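Local atomic coordinates of cytosine-specific methyltransferase (Escherichia coli O157:H7 EDL933, PDB entry 3G7U), a protein that probably transfers a methyl group from S-adenosyl-L-methionine to carbon 5 of cytosine in DNA. Residues 79-84 with 95-100. Sequence-based numbering, arbitrary orientation.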
ATOM      1  N   PRO A  79      -4.523 -11.536   0.497  1.00 24.16           N
ATOM      2  CA  PRO A  79      -5.272 -12.592  -0.150  1.00 28.40           C
ATOM      3  C   PRO A  79      -6.584 -12.025  -0.693  1.00 30.99           C
ATOM      4  O   PRO A  79      -7.265 -11.284   0.018  1.00 31.39           O
ATOM      5  CB  PRO A  79      -5.535 -13.582   0.979  1.00 26.57           C
ATOM      6  CG  PRO A  79      -5.354 -12.873   2.186  1.00 28.81           C
ATOM      7  CD  PRO A  79      -4.325 -11.822   1.928  1.00 23.01           C
ATOM      8  N   PRO A  80      -6.917 -12.347  -1.949  1.00 32.50           N
ATOM      9  CA  PRO A  80      -8.139 -11.814  -2.539  1.00 32.31           C
ATOM     10  C   PRO A  80      -9.339 -12.485  -1.913  1.00 33.91           C
ATOM     11  O   PRO A  80      -9.238 -13.541  -1.308  1.00 34.11           O
ATOM     12  CB  PRO A  80      -8.037 -12.224  -4.013  1.00 36.25           C
ATOM     13  CG  PRO A  80      -6.630 -12.709  -4.213  1.00 30.63           C
ATOM     14  CD  PRO A  80      -6.210 -13.228  -2.885  1.00 30.81           C
ATOM     15  N   CYS A  81     -10.482 -11.855  -2.049  1.00 35.42           N
ATOM     16  CA  CYS A  81     -11.686 -12.387  -1.498  1.00 39.37           C
ATOM     17  C   CYS A  81     -12.771 -11.882  -2.415  1.00 42.36           C
ATOM     18  O   CYS A  81     -12.661 -10.766  -2.910  1.00 42.55           O
ATOM     19  CB  CYS A  81     -11.860 -11.823  -0.086  1.00 41.63           C
ATOM     20  SG  CYS A  81     -13.367 -12.282   0.735  1.00 39.81           S
ATOM     21  N   GLN A  82     -13.800 -12.701  -2.648  1.00 44.25           N
ATOM     22  CA  GLN A  82     -15.007 -12.286  -3.388  1.00 48.18           C
ATOM     23  C   GLN A  82     -15.634 -11.002  -2.790  1.00 48.22           C
ATOM     24  O   GLN A  82     -16.024 -10.099  -3.533  1.00 48.93           O
ATOM     25  CB  GLN A  82     -16.017 -13.438  -3.437  1.00 47.55           C
ATOM     26  CG  GLN A  82     -17.322 -13.128  -4.184  1.00 55.22           C
ATOM     27  CD  GLN A  82     -18.386 -14.220  -4.033  1.00 53.60           C
ATOM     28  OE1 GLN A  82     -18.099 -15.363  -3.645  1.00 56.73           O
ATOM     29  NE2 GLN A  82     -19.628 -13.866  -4.348  1.00 59.77           N
ATOM     30  N   GLY A  83     -15.694 -10.921  -1.456  1.00 45.71           N
ATOM     31  CA  GLY A  83     -16.065  -9.684  -0.763  1.00 47.88           C
ATOM     32  C   GLY A  83     -17.495  -9.248  -1.036  1.00 48.84           C
ATOM     33  O   GLY A  83     -18.413 -10.070  -1.029  1.00 46.45           O
ATOM     34  N   PHE A  84     -17.676  -7.955  -1.300  1.00 51.05           N
ATOM     35  CA  PHE A  84     -19.000  -7.397  -1.629  1.00 56.64           C
ATOM     36  C   PHE A  84     -19.443  -7.623  -3.090  1.00 59.93           C
ATOM     37  O   PHE A  84     -20.530  -7.198  -3.472  1.00 63.15           O
ATOM     38  CB  PHE A  84     -19.059  -5.891  -1.301  1.00 54.75           C
ATOM     39  CG  PHE A  84     -19.038  -5.568   0.179  1.00 52.93           C
ATOM     40  CD1 PHE A  84     -19.995  -6.093   1.044  1.00 50.84           C
ATOM     41  CD2 PHE A  84     -18.085  -4.687   0.693  1.00 52.33           C
ATOM     42  CE1 PHE A  84     -19.983  -5.780   2.407  1.00 51.87           C
ATOM     43  CE2 PHE A  84     -18.069  -4.363   2.058  1.00 51.40           C
ATOM     44  CZ  PHE A  84     -19.024  -4.915   2.917  1.00 51.00           C
ATOM     45  N   SER A  95     -12.967 -17.543  -8.084  1.00 62.24           N
ATOM     46  CA  SER A  95     -11.506 -17.783  -8.073  1.00 56.67           C
ATOM     47  C   SER A  95     -10.747 -16.983  -6.998  1.00 51.97           C
ATOM     48  O   SER A  95      -9.716 -17.428  -6.498  1.00 49.63           O
ATOM     49  CB  SER A  95     -10.902 -17.498  -9.440  1.00 56.60           C
ATOM     50  OG  SER A  95     -11.050 -16.128  -9.742  1.00 57.48           O
ATOM     51  N   ARG A  96     -11.266 -15.812  -6.646  1.00 45.47           N
ATOM     52  CA  ARG A  96     -10.712 -15.022  -5.554  1.00 42.89           C
ATOM     53  C   ARG A  96     -10.806 -15.757  -4.204  1.00 41.40           C
ATOM     54  O   ARG A  96      -9.866 -15.706  -3.400  1.00 37.10           O
ATOM     55  CB  ARG A  96     -11.410 -13.673  -5.489  1.00 42.17           C
ATOM     56  CG  ARG A  96     -11.111 -12.779  -6.696  1.00 46.17           C
ATOM     57  CD  ARG A  96     -11.929 -11.491  -6.626  1.00 52.46           C
ATOM     58  NE  ARG A  96     -13.352 -11.768  -6.824  1.00 60.09           N
ATOM     59  CZ  ARG A  96     -14.310 -10.846  -6.844  1.00 65.51           C
ATOM     60  NH1 ARG A  96     -15.563 -11.227  -7.034  1.00 67.72           N
ATOM     61  NH2 ARG A  96     -14.026  -9.555  -6.668  1.00 63.70           N
ATOM     62  N   ASN A  97     -11.929 -16.443  -3.967  1.00 41.44           N
ATOM     63  CA  ASN A  97     -12.077 -17.309  -2.785  1.00 38.78           C
ATOM     64  C   ASN A  97     -11.135 -18.515  -2.770  1.00 36.13           C
ATOM     65  O   ASN A  97     -10.693 -18.918  -1.700  1.00 35.44           O
ATOM     66  CB  ASN A  97     -13.521 -17.759  -2.602  1.00 42.58           C
ATOM     67  CG  ASN A  97     -14.466 -16.590  -2.367  1.00 45.28           C
ATOM     68  OD1 ASN A  97     -14.044 -15.515  -1.923  1.00 39.20           O
ATOM     69  ND2 ASN A  97     -15.744 -16.786  -2.684  1.00 39.44           N
ATOM     70  N   GLN A  98     -10.846 -19.089  -3.940  1.00 34.18           N
ATOM     71  CA  GLN A  98      -9.787 -20.091  -4.047  1.00 33.98           C
ATOM     72  C   GLN A  98      -8.438 -19.481  -3.727  1.00 32.77           C
ATOM     73  O   GLN A  98      -7.690 -20.046  -2.940  1.00 34.98           O
ATOM     74  CB  GLN A  98      -9.770 -20.759  -5.421  1.00 38.23           C
ATOM     75  CG  GLN A  98     -10.775 -21.918  -5.527  1.00 51.61           C
ATOM     76  CD  GLN A  98     -11.310 -22.114  -6.942  1.00 57.86           C
ATOM     77  OE1 GLN A  98     -11.374 -21.170  -7.736  1.00 64.84           O
ATOM     78  NE2 GLN A  98     -11.712 -23.344  -7.258  1.00 60.58           N
ATOM     79  N   LEU A  99      -8.135 -18.317  -4.290  1.00 29.17           N
ATOM     80  CA  LEU A  99      -6.841 -17.659  -3.992  1.00 27.39           C
ATOM     81  C   LEU A  99      -6.621 -17.324  -2.517  1.00 29.80           C
ATOM     82  O   LEU A  99      -5.487 -17.376  -2.003  1.00 27.74           O
ATOM     83  CB  LEU A  99      -6.629 -16.417  -4.875  1.00 27.55           C
ATOM     84  CG  LEU A  99      -6.474 -16.703  -6.376  1.00 31.98           C
ATOM     85  CD1 LEU A  99      -6.579 -15.428  -7.178  1.00 35.12           C
ATOM     86  CD2 LEU A  99      -5.188 -17.453  -6.693  1.00 29.42           C
ATOM     87  N   TYR A 100      -7.709 -16.960  -1.835  1.00 27.26           N
ATOM     88  CA  TYR A 100      -7.685 -16.727  -0.393  1.00 28.57           C
ATOM     89  C   TYR A 100      -7.122 -17.921   0.354  1.00 26.79           C
ATOM     90  O   TYR A 100      -6.246 -17.783   1.209  1.00 28.41           O
ATOM     91  CB  TYR A 100      -9.119 -16.444   0.109  1.00 28.65           C
ATOM     92  CG  TYR A 100      -9.181 -16.038   1.562  1.00 30.67           C
ATOM     93  CD1 TYR A 100      -8.951 -14.716   1.937  1.00 29.67           C
ATOM     94  CD2 TYR A 100      -9.464 -16.968   2.570  1.00 34.39           C
ATOM     95  CE1 TYR A 100      -8.974 -14.326   3.253  1.00 30.97           C
ATOM     96  CE2 TYR A 100      -9.490 -16.568   3.925  1.00 31.63           C
ATOM     97  CZ  TYR A 100      -9.253 -15.232   4.238  1.00 33.35           C
ATOM     98  OH  TYR A 100      -9.268 -14.784   5.538  1.00 34.83           O
TER
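The Arg-96 guanidinium lies with one face under the backbone of Gln-82. The carbonyl O of Gln-82 stands 3.4 Å above its plane, offset toward the rim, and Cys-81 O lies over the same face. The Tyr-100 ring takes Pro-80 O at its edge, near the ring plane, while Pro-79 CB approaches obliquely, 3.7 Å from Tyr-100 CD1. The loop 79-84 carries the Pro-Cys motif of cytosine C5-methyltransferases, and Cys-81 is the predicted catalytic nucleophile. This loop follows strand 74-77 of the Rossmann-like sheet and packs on the first turns of helix 94-110.

Asn-97 holds the residue after the cysteine. Its OD1 accepts the backbone N-H of Gln-82 at 2.9 Å, nearly straight at 165°, with the donor tilted from the carbonyl plane. Gln-82 CG is anti to the backbone N, and the extended chain beyond it carries the amide out alongside Asn-97, where OE1 meets ND2. The two amide planes are 35° apart. Gln-82 CB sits close to the Asn-97 amide, 3.2 Å from OD1.

Pro-80 packs its ring on Leu-99, with CG and CD both near Leu-99 CB. The Cys-81 side chain starts out away from the helix. Ser-85, just after Phe-84, hydrogen-bonds to both side chains: its backbone O meets Gln-82 NE2 and its OG meets Arg-96 NH2. Tyr-100 also packs against helix 129-140. The hydrogen bond from Asn-97 ND2 to Gln-82 OE1 spans 2.9 Å and reaches a lone pair in the carbonyl plane, but bends to 135° at the hydrogen.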